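Long-range contacts in oligogalacturonate lyase (Yersinia enterocolitica subsp. enterocolitica, PDB 3PE7), which probably cleaves short oligogalacturonides, the breakdown products of pectin, by beta-elimination in the cytoplasm, using a metal-dependent active site in a seven-bladed beta-propeller: residues P59-L64 against A72-E77; D91-F96 against L104-L109; P283-L288 against F321-N326. One frame throughout, in Å; residues are numbered along the deposited sequence.

Interaction 1 of 3, residues P59-L64 against A72-E77; sequences PWNYYL and ATQLTE
Leu75 lies against the backbone of Tyr63 and Leu64 and reaches Leu64 CB with both branches, CD1 and CD2 each 4.0 Å from it. Its CB also meets the CB of Tyr62, and beyond the hairpin the same isobutyl group packs on Leu51 and Leu95. On the face that carries Tyr63 and Gln74 the packing is closer. The Gln74 chain, extended with CG anti to its backbone N (chi1 -173°), crosses the phenol ring at a slant, and its CB comes to 3.5 Å from Tyr63 CE1; ring and amide planes stand 43° apart. Ala72 CB adds a looser contact near Tyr63 CD1.

Leu64 and Thr73 form a hydrogen-bonded antiparallel pair: Leu64 N gives to Thr73 O and Thr73 N to Leu64 O, each at 2.9 Å. A water joins Leu64 O to Thr73 OG1 there. Past Gln74 the second strand ends, and Tyr62 O takes Leu75 N at 2.8 Å and, weakly, Thr76 N. Thr76 then replaces a backbone acceptor: its OG1, held between its own N and carbonyl carbon (chi1 65°), receives Tyr62 N at 3.0 Å and is also bonded to Asp81. Farther out, Gln74 NE2 gives a bond of 3.0 Å to Thr76 O, which lies in the plane of the amide, and a second to Asp57, a calcium ligand, which makes Gln74 a second-shell residue that probably helps hold Asp57 in place.

This is an antiparallel beta hairpin, strands 61-66 and 71-74, on the outer side of one blade of the propeller; the strand 6-8 from the N-terminus completes the blade's edge, close to the calcium site of Met1 and Asp57.

Interaction 2 of 3, residues D91-F96 against L104-L109; sequences DDDALF and LMRVDL
Leu95 and Val107 are paired across the strands as a hydrogen-bonded antiparallel pair, with Leu95 N reaching Val107 O at 2.9 Å and Val107 N reaching Leu95 O at 2.7 Å. A third backbone bond, Leu109 N to Asp93 O, closes the open end of the pairing.

Apolar contacts follow the two faces. Leu95 and Val107 lie side by side, CD2 against CG2, and Leu109 adds its CD2 beside Leu95 CB while its CD1 comes up to Asp92 O. These strands, 94-99 and 103-108, form the middle hairpin of a four-stranded propeller blade, and the face with Leu95 and Val107 is the one turned to the preceding blade.

On the other face Arg106 stretches across Phe96, fully extended from CG to NE. Its CG stands over the ring, 4.0 Å from the centroid, a CH-pi contact; Leu104 CD1 comes to the edge of the same ring, 3.9 Å from Phe96 CD2. The guanidinium, turned 82° to the phenyl plane, has Ala94 CB over one face.

Charge is met through water. Asp93 OD1 stays 4.2 Å from Arg106 NH2, beyond a salt bridge, and one water links them, donating to Asp93 OD1 at 2.8 Å, while Asp93 OD2 is held by Ser89.

Interaction 3 of 3, residues P283-L288 against F321-N326; sequences PACSHL and FLYVFN. With MN (manganese (II) ion), chain B.
The manganese site of the propeller takes one of its ligands from the corner at Ser286, where the chain leaves strand 276-285 and enters 287-290, the first strand of the next blade. His287 NE2 binds the ion at 2.1 Å, alongside Gln350, His353 and His355, while His287 ND1 is hydrogen-bonded to Asp300, a second-shell residue that probably sets the turn of the imidazole. Behind this corner the segment rests on two aromatic side chains of strand 321-326.

Pro283 does most of the touching. Its CG sits almost squarely above the centre of the Tyr323 ring, 3.6 Å from the centroid and 8° off the normal, a CH-pi contact with the ring face. Its CD meets Phe325 quite differently, tip to tip at the ring edge, 3.8 Å from CE1. Cys285 SG comes obliquely to Tyr323 CD2 at 3.9 Å, a sulfur-aromatic contact. From the far side of the corner Leu288, its CG anti to the backbone N (chi1 -169°), brings CD1 to 4.2 Å from Phe325 CE2.

No hydrogen bond crosses between the two segments. The Tyr323 hydroxyl is instead bonded to Asp319, which ties down the outer end of the ring under Pro283. The contact therefore relies on dispersion and CH-pi attraction, while His287, which touches neither aromatic ring, reaches out to the manganese.

How the interactions relate
Interactions 1 and 2 are hairpins of successive blades and touch each other: 59-64/72-77 and 91-96/104-109 meet through leucine side chains between the blades. Both are held by backbone hydrogen bonds, but interaction 1 is the more buried and adjoins a calcium site, whereas interaction 2 is only partly buried and ends in a watered cluster of charges. Interaction 3 stands apart, its centre about 30 Å from that of interaction 1 and about 31 Å from that of interaction 2. It joins the corner between two blades to a strand of the second by side chains alone, and it is the one that carries a ligand of the manganese.

Interaction 1 of 3, residues P59-L64 against A72-E77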
loop_
_atom_site.group_PDB
_atom_site.type_symbol
_atom_site.label_atom_id
_atom_site.label_comp_id
_atom_site.label_asym_id
_atom_site.label_seq_id
_atom_site.Cartn_x
_atom_site.Cartn_y
_atom_site.Cartn_z
ATOM N N PRO A 59 20.189 8.829 3.261
ATOM C CA PRO A 59 18.775 8.774 3.621
ATOM C C PRO A 59 18.057 7.716 2.788
ATOM O O PRO A 59 18.695 6.993 2.043
ATOM C CB PRO A 59 18.250 10.164 3.274
ATOM C CG PRO A 59 19.195 10.708 2.255
ATOM C CD PRO A 59 20.484 9.892 2.278
ATOM N N TRP A 60 16.749 7.599 2.973
ATOM C CA TRP A 60 15.945 6.677 2.153
ATOM C C TRP A 60 15.431 7.412 0.924
ATOM O O TRP A 60 14.732 8.429 1.041
ATOM C CB TRP A 60 14.775 6.131 2.979
ATOM C CG TRP A 60 15.189 5.374 4.234
ATOM C CD1 TRP A 60 16.466 5.225 4.742
ATOM C CD2 TRP A 60 14.323 4.686 5.136
ATOM N NE1 TRP A 60 16.425 4.468 5.902
ATOM C CE2 TRP A 60 15.121 4.144 6.171
ATOM C CE3 TRP A 60 12.940 4.473 5.178
ATOM C CZ2 TRP A 60 14.576 3.400 7.232
ATOM C CZ3 TRP A 60 12.402 3.759 6.229
ATOM C CH2 TRP A 60 13.214 3.235 7.250
ATOM N N ASN A 61 15.778 6.889 -0.252
ATOM C CA ASN A 61 15.397 7.496 -1.530
ATOM C C ASN A 61 14.811 6.448 -2.468
ATOM O O ASN A 61 14.885 5.250 -2.190
ATOM C CB ASN A 61 16.624 8.090 -2.211
ATOM C CG ASN A 61 17.235 9.243 -1.419
ATOM O OD1 ASN A 61 16.599 10.298 -1.219
ATOM N ND2 ASN A 61 18.464 9.068 -1.007
ATOM N N TYR A 62 14.201 6.903 -3.571
ATOM C CA TYR A 62 13.705 5.952 -4.573
ATOM C C TYR A 62 14.765 5.474 -5.545
ATOM O O TYR A 62 15.653 6.242 -5.941
ATOM C CB TYR A 62 12.537 6.563 -5.364
ATOM C CG TYR A 62 11.247 6.595 -4.595
ATOM C CD1 TYR A 62 10.471 5.438 -4.462
ATOM C CD2 TYR A 62 10.789 7.775 -4.009
ATOM C CE1 TYR A 62 9.262 5.457 -3.757
ATOM C CE2 TYR A 62 9.595 7.800 -3.312
ATOM C CZ TYR A 62 8.840 6.655 -3.202
ATOM O OH TYR A 62 7.675 6.709 -2.488
ATOM N N TYR A 63 14.639 4.199 -5.939
ATOM C CA TYR A 63 15.492 3.554 -6.925
ATOM C C TYR A 63 14.637 2.787 -7.912
ATOM O O TYR A 63 13.541 2.362 -7.567
ATOM C CB TYR A 63 16.456 2.571 -6.241
ATOM C CG TYR A 63 17.474 3.269 -5.391
ATOM C CD1 TYR A 63 18.771 3.488 -5.858
ATOM C CD2 TYR A 63 17.140 3.732 -4.118
ATOM C CE1 TYR A 63 19.709 4.182 -5.074
ATOM C CE2 TYR A 63 18.062 4.425 -3.336
ATOM C CZ TYR A 63 19.348 4.630 -3.819
ATOM O OH TYR A 63 20.259 5.314 -3.043
ATOM N N LEU A 64 15.125 2.638 -9.149
ATOM C CA LEU A 64 14.486 1.729 -10.095
ATOM C C LEU A 64 15.446 0.593 -10.377
ATOM O O LEU A 64 16.575 0.811 -10.857
ATOM C CB LEU A 64 14.106 2.458 -11.403
ATOM C CG LEU A 64 13.190 1.675 -12.342
ATOM C CD1 LEU A 64 11.763 1.616 -11.792
ATOM C CD2 LEU A 64 13.172 2.324 -13.724
ATOM N N ALA A 72 20.454 -1.018 -10.187
ATOM C CA ALA A 72 19.516 -0.060 -9.604
ATOM C C ALA A 72 19.971 1.362 -9.923
ATOM O O ALA A 72 21.136 1.717 -9.716
ATOM C CB ALA A 72 19.458 -0.252 -8.116
ATOM N N THR A 73 19.055 2.176 -10.423
ATOM C CA THR A 73 19.361 3.579 -10.670
ATOM C C THR A 73 18.688 4.433 -9.594
ATOM O O THR A 73 17.494 4.288 -9.352
ATOM C CB THR A 73 18.867 4.006 -12.066
ATOM O OG1 THR A 73 19.479 3.168 -13.057
ATOM C CG2 THR A 73 19.226 5.496 -12.348
ATOM N N GLN A 74 19.457 5.315 -8.961
ATOM C CA GLN A 74 18.900 6.238 -7.974
ATOM C C GLN A 74 18.057 7.287 -8.665
ATOM O O GLN A 74 18.550 7.998 -9.566
ATOM C CB GLN A 74 20.021 6.910 -7.164
ATOM C CG GLN A 74 19.491 7.756 -6.003
ATOM C CD GLN A 74 20.598 8.275 -5.120
ATOM O OE1 GLN A 74 21.706 7.726 -5.103
ATOM N NE2 GLN A 74 20.295 9.314 -4.342
ATOM N N LEU A 75 16.801 7.393 -8.241
ATOM C CA LEU A 75 15.806 8.272 -8.881
ATOM C C LEU A 75 15.672 9.618 -8.186
ATOM O O LEU A 75 15.434 10.625 -8.834
ATOM C CB LEU A 75 14.427 7.609 -8.915
ATOM C CG LEU A 75 14.311 6.249 -9.620
ATOM C CD1 LEU A 75 12.858 5.772 -9.522
ATOM C CD2 LEU A 75 14.728 6.379 -11.084
ATOM N N THR A 76 15.735 9.608 -6.860
ATOM C CA THR A 76 15.555 10.836 -6.080
ATOM C C THR A 76 16.735 10.968 -5.091
ATOM O O THR A 76 17.435 9.987 -4.805
ATOM C CB THR A 76 14.197 10.846 -5.328
ATOM O OG1 THR A 76 14.170 9.792 -4.345
ATOM C CG2 THR A 76 13.016 10.658 -6.289
ATOM N N GLU A 77 16.944 12.185 -4.588
ATOM C CA GLU A 77 18.011 12.429 -3.641
ATOM C C GLU A 77 17.574 13.430 -2.584
ATOM O O GLU A 77 16.615 14.187 -2.779
ATOM C CB GLU A 77 19.274 12.901 -4.386
ATOM C CG GLU A 77 19.115 14.223 -5.129
ATOM C CD GLU A 77 20.348 14.625 -5.940
ATOM O OE1 GLU A 77 21.267 13.801 -6.125
ATOM O OE2 GLU A 77 20.405 15.788 -6.406
HETATM O O HOH W 1 18.545 0.714 -13.442
#

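Interaction 2 of 3, residues D91-F96 against L104-L109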
loop_
_atom_site.group_PDB
_atom_site.type_symbol
_atom_site.label_atom_id
_atom_site.label_comp_id
_atom_site.label_asym_id
_atom_site.label_seq_id
_atom_site.Cartn_x
_atom_site.Cartn_y
_atom_site.Cartn_z
ATOM N N ASP A 91 1.978 4.424 -17.961
ATOM C CA ASP A 91 2.867 4.267 -19.104
ATOM C C ASP A 91 4.332 3.974 -18.745
ATOM O O ASP A 91 5.195 3.912 -19.617
ATOM C CB ASP A 91 2.743 5.483 -20.052
ATOM C CG ASP A 91 1.385 5.553 -20.739
ATOM O OD1 ASP A 91 0.718 4.496 -20.897
ATOM O OD2 ASP A 91 0.975 6.672 -21.137
ATOM N N ASP A 92 4.614 3.770 -17.456
ATOM C CA ASP A 92 5.991 3.455 -17.012
ATOM C C ASP A 92 7.013 4.573 -17.224
ATOM O O ASP A 92 8.226 4.330 -17.199
ATOM C CB ASP A 92 6.510 2.172 -17.695
ATOM C CG ASP A 92 5.618 0.983 -17.458
ATOM O OD1 ASP A 92 5.038 0.872 -16.356
ATOM O OD2 ASP A 92 5.481 0.155 -18.388
ATOM N N ASP A 93 6.535 5.797 -17.422
ATOM C CA ASP A 93 7.435 6.882 -17.778
ATOM C C ASP A 93 7.649 7.911 -16.667
ATOM O O ASP A 93 8.440 8.845 -16.834
ATOM C CB ASP A 93 6.966 7.574 -19.071
ATOM C CG ASP A 93 5.561 8.138 -18.977
ATOM O OD1 ASP A 93 5.173 8.885 -19.905
ATOM O OD2 ASP A 93 4.799 7.840 -18.030
ATOM N N ALA A 94 6.930 7.745 -15.560
ATOM C CA ALA A 94 7.026 8.704 -14.451
ATOM C C ALA A 94 6.918 8.049 -13.084
ATOM O O ALA A 94 6.289 7.006 -12.930
ATOM C CB ALA A 94 5.973 9.799 -14.585
ATOM N N LEU A 95 7.534 8.688 -12.093
ATOM C CA LEU A 95 7.318 8.362 -10.686
ATOM C C LEU A 95 6.615 9.539 -10.018
ATOM O O LEU A 95 7.012 10.685 -10.215
ATOM C CB LEU A 95 8.647 8.106 -9.984
ATOM C CG LEU A 95 8.721 8.256 -8.458
ATOM C CD1 LEU A 95 7.955 7.124 -7.750
ATOM C CD2 LEU A 95 10.190 8.267 -8.050
ATOM N N PHE A 96 5.567 9.255 -9.250
ATOM C CA PHE A 96 4.930 10.262 -8.381
ATOM C C PHE A 96 5.222 9.922 -6.925
ATOM O O PHE A 96 5.115 8.761 -6.523
ATOM C CB PHE A 96 3.420 10.300 -8.589
ATOM C CG PHE A 96 3.012 10.833 -9.933
ATOM C CD1 PHE A 96 2.892 9.975 -11.027
ATOM C CD2 PHE A 96 2.747 12.189 -10.102
ATOM C CE1 PHE A 96 2.508 10.475 -12.292
ATOM C CE2 PHE A 96 2.350 12.698 -11.356
ATOM C CZ PHE A 96 2.243 11.841 -12.453
ATOM N N LEU A 104 3.837 17.241 -3.771
ATOM C CA LEU A 104 3.580 16.098 -4.641
ATOM C C LEU A 104 4.412 16.285 -5.908
ATOM O O LEU A 104 4.204 17.252 -6.661
ATOM C CB LEU A 104 2.077 15.960 -4.937
ATOM C CG LEU A 104 1.576 14.663 -5.609
ATOM C CD1 LEU A 104 2.030 14.519 -7.075
ATOM C CD2 LEU A 104 1.930 13.399 -4.827
ATOM N N MET A 105 5.353 15.371 -6.133
ATOM C CA MET A 105 6.343 15.492 -7.198
ATOM C C MET A 105 6.063 14.493 -8.309
ATOM O O MET A 105 5.550 13.405 -8.046
ATOM C CB MET A 105 7.752 15.185 -6.671
ATOM C CG MET A 105 8.172 15.941 -5.417
ATOM S SD MET A 105 8.234 17.731 -5.707
ATOM C CE MET A 105 9.475 17.812 -6.979
ATOM N N ARG A 106 6.424 14.879 -9.530
ATOM C CA ARG A 106 6.482 13.979 -10.681
ATOM C C ARG A 106 7.910 13.912 -11.186
ATOM O O ARG A 106 8.546 14.945 -11.474
ATOM C CB ARG A 106 5.548 14.452 -11.808
ATOM C CG ARG A 106 5.465 13.474 -13.011
ATOM C CD ARG A 106 4.714 14.124 -14.192
ATOM N NE ARG A 106 4.631 13.222 -15.345
ATOM C CZ ARG A 106 5.579 13.058 -16.264
ATOM N NH1 ARG A 106 6.723 13.736 -16.217
ATOM N NH2 ARG A 106 5.373 12.207 -17.263
ATOM N N VAL A 107 8.440 12.698 -11.282
ATOM C CA VAL A 107 9.789 12.508 -11.788
ATOM C C VAL A 107 9.702 11.860 -13.174
ATOM O O VAL A 107 9.122 10.772 -13.316
ATOM C CB VAL A 107 10.638 11.600 -10.855
ATOM C CG1 VAL A 107 12.050 11.505 -11.354
ATOM C CG2 VAL A 107 10.597 12.122 -9.419
ATOM N N ASP A 108 10.281 12.528 -14.175
ATOM C CA ASP A 108 10.416 11.967 -15.523
ATOM C C ASP A 108 11.464 10.859 -15.462
ATOM O O ASP A 108 12.612 11.100 -15.103
ATOM C CB ASP A 108 10.829 13.072 -16.510
ATOM C CG ASP A 108 10.878 12.589 -17.955
ATOM O OD1 ASP A 108 11.700 11.720 -18.285
ATOM O OD2 ASP A 108 10.101 13.108 -18.773
ATOM N N LEU A 109 11.073 9.622 -15.766
ATOM C CA LEU A 109 12.007 8.506 -15.590
ATOM C C LEU A 109 13.143 8.448 -16.619
ATOM O O LEU A 109 14.169 7.811 -16.379
ATOM C CB LEU A 109 11.266 7.172 -15.498
ATOM C CG LEU A 109 10.469 6.912 -14.216
ATOM C CD1 LEU A 109 9.826 5.523 -14.306
ATOM C CD2 LEU A 109 11.346 7.023 -12.955
HETATM O O HOH W 2 10.150 9.092 -19.118
HETATM O O HOH W 3 7.779 11.390 -18.776
HETATM O O HOH W 4 3.108 10.125 -18.382
#

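Interaction 3 of 3, residues P283-L288 against F321-N326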
loop_
_atom_site.group_PDB
_atom_site.type_symbol
_atom_site.label_atom_id
_atom_site.label_comp_id
_atom_site.label_asym_id
_atom_site.label_seq_id
_atom_site.Cartn_x
_atom_site.Cartn_y
_atom_site.Cartn_z
ATOM N N PRO A 283 -6.122 -17.089 7.913
ATOM C CA PRO A 283 -5.333 -16.830 9.108
ATOM C C PRO A 283 -5.202 -15.329 9.323
ATOM O O PRO A 283 -5.342 -14.540 8.373
ATOM C CB PRO A 283 -3.944 -17.409 8.776
ATOM C CG PRO A 283 -4.046 -18.052 7.484
ATOM C CD PRO A 283 -5.291 -17.569 6.795
ATOM N N ALA A 284 -4.931 -14.934 10.560
ATOM C CA ALA A 284 -4.732 -13.519 10.884
ATOM C C ALA A 284 -3.522 -12.992 10.123
ATOM O O ALA A 284 -2.401 -13.460 10.338
ATOM C CB ALA A 284 -4.521 -13.345 12.378
ATOM N N CYS A 285 -3.772 -12.029 9.237
ATOM C CA CYS A 285 -2.723 -11.376 8.462
ATOM C C CYS A 285 -2.760 -9.866 8.674
ATOM O O CYS A 285 -3.783 -9.316 9.078
ATOM C CB CYS A 285 -2.903 -11.696 6.972
ATOM S SG CYS A 285 -2.571 -13.412 6.526
ATOM N N SER A 286 -1.647 -9.198 8.392
ATOM C CA SER A 286 -1.524 -7.769 8.667
ATOM C C SER A 286 -1.975 -6.908 7.497
ATOM O O SER A 286 -2.252 -5.739 7.673
ATOM C CB SER A 286 -0.081 -7.444 9.061
ATOM O OG SER A 286 0.176 -7.961 10.374
ATOM N N HIS A 287 -2.012 -7.517 6.317
ATOM C CA HIS A 287 -2.402 -6.857 5.067
ATOM C C HIS A 287 -3.053 -7.895 4.159
ATOM O O HIS A 287 -2.940 -9.108 4.396
ATOM C CB HIS A 287 -1.183 -6.259 4.369
ATOM C CG HIS A 287 -0.351 -5.400 5.261
ATOM N ND1 HIS A 287 0.703 -5.901 6.001
ATOM C CD2 HIS A 287 -0.439 -4.086 5.565
ATOM C CE1 HIS A 287 1.239 -4.919 6.708
ATOM N NE2 HIS A 287 0.567 -3.809 6.459
ATOM N N LEU A 288 -3.777 -7.402 3.154
ATOM C CA LEU A 288 -4.345 -8.259 2.117
ATOM C C LEU A 288 -4.248 -7.558 0.764
ATOM O O LEU A 288 -4.438 -6.333 0.663
ATOM C CB LEU A 288 -5.806 -8.584 2.452
ATOM C CG LEU A 288 -6.514 -9.668 1.629
ATOM C CD1 LEU A 288 -5.793 -11.037 1.742
ATOM C CD2 LEU A 288 -7.962 -9.778 2.091
ATOM N N PHE A 321 4.500 -16.739 8.110
ATOM C CA PHE A 321 4.190 -17.211 6.762
ATOM C C PHE A 321 3.460 -16.209 5.882
ATOM O O PHE A 321 2.731 -15.342 6.381
ATOM C CB PHE A 321 3.380 -18.517 6.821
ATOM C CG PHE A 321 4.151 -19.648 7.421
ATOM C CD1 PHE A 321 3.915 -20.037 8.735
ATOM C CD2 PHE A 321 5.149 -20.300 6.681
ATOM C CE1 PHE A 321 4.654 -21.087 9.322
ATOM C CE2 PHE A 321 5.906 -21.347 7.263
ATOM C CZ PHE A 321 5.644 -21.740 8.582
ATOM N N LEU A 322 3.695 -16.351 4.579
ATOM C CA LEU A 322 2.892 -15.711 3.532
ATOM C C LEU A 322 1.889 -16.727 3.002
ATOM O O LEU A 322 2.262 -17.869 2.704
ATOM C CB LEU A 322 3.787 -15.215 2.392
ATOM C CG LEU A 322 4.729 -14.070 2.802
ATOM C CD1 LEU A 322 6.003 -14.067 1.983
ATOM C CD2 LEU A 322 4.048 -12.698 2.726
ATOM N N TYR A 323 0.634 -16.290 2.844
ATOM C CA TYR A 323 -0.435 -17.170 2.381
ATOM C C TYR A 323 -0.983 -16.697 1.060
ATOM O O TYR A 323 -1.162 -15.501 0.862
ATOM C CB TYR A 323 -1.594 -17.191 3.380
ATOM C CG TYR A 323 -1.201 -17.709 4.732
ATOM C CD1 TYR A 323 -1.151 -19.087 4.981
ATOM C CD2 TYR A 323 -0.854 -16.827 5.749
ATOM C CE1 TYR A 323 -0.765 -19.582 6.237
ATOM C CE2 TYR A 323 -0.488 -17.301 7.025
ATOM C CZ TYR A 323 -0.439 -18.680 7.247
ATOM O OH TYR A 323 -0.057 -19.139 8.484
ATOM N N VAL A 324 -1.281 -17.644 0.164
ATOM C CA VAL A 324 -1.965 -17.287 -1.081
ATOM C C VAL A 324 -3.319 -17.963 -1.068
ATOM O O VAL A 324 -3.429 -19.157 -0.731
ATOM C CB VAL A 324 -1.162 -17.661 -2.357
ATOM C CG1 VAL A 324 -2.057 -17.605 -3.615
ATOM C CG2 VAL A 324 0.021 -16.736 -2.518
ATOM N N PHE A 325 -4.338 -17.191 -1.423
ATOM C CA PHE A 325 -5.719 -17.668 -1.443
ATOM C C PHE A 325 -6.163 -17.776 -2.881
ATOM O O PHE A 325 -6.156 -16.782 -3.610
ATOM C CB PHE A 325 -6.634 -16.708 -0.665
ATOM C CG PHE A 325 -6.142 -16.408 0.718
ATOM C CD1 PHE A 325 -6.474 -17.238 1.785
ATOM C CD2 PHE A 325 -5.313 -15.322 0.950
ATOM C CE1 PHE A 325 -5.998 -16.971 3.067
ATOM C CE2 PHE A 325 -4.828 -15.046 2.222
ATOM C CZ PHE A 325 -5.162 -15.864 3.284
ATOM N N ASN A 326 -6.490 -18.999 -3.315
ATOM C CA ASN A 326 -7.013 -19.212 -4.661
ATOM C C ASN A 326 -8.524 -19.068 -4.609
ATOM O O ASN A 326 -9.237 -19.903 -4.037
ATOM C CB ASN A 326 -6.572 -20.584 -5.202
ATOM C CG ASN A 326 -7.017 -20.826 -6.641
ATOM O OD1 ASN A 326 -8.088 -20.383 -7.064
ATOM N ND2 ASN A 326 -6.199 -21.564 -7.389
HETATM MN MN MN B . 1.605 -1.952 6.667
#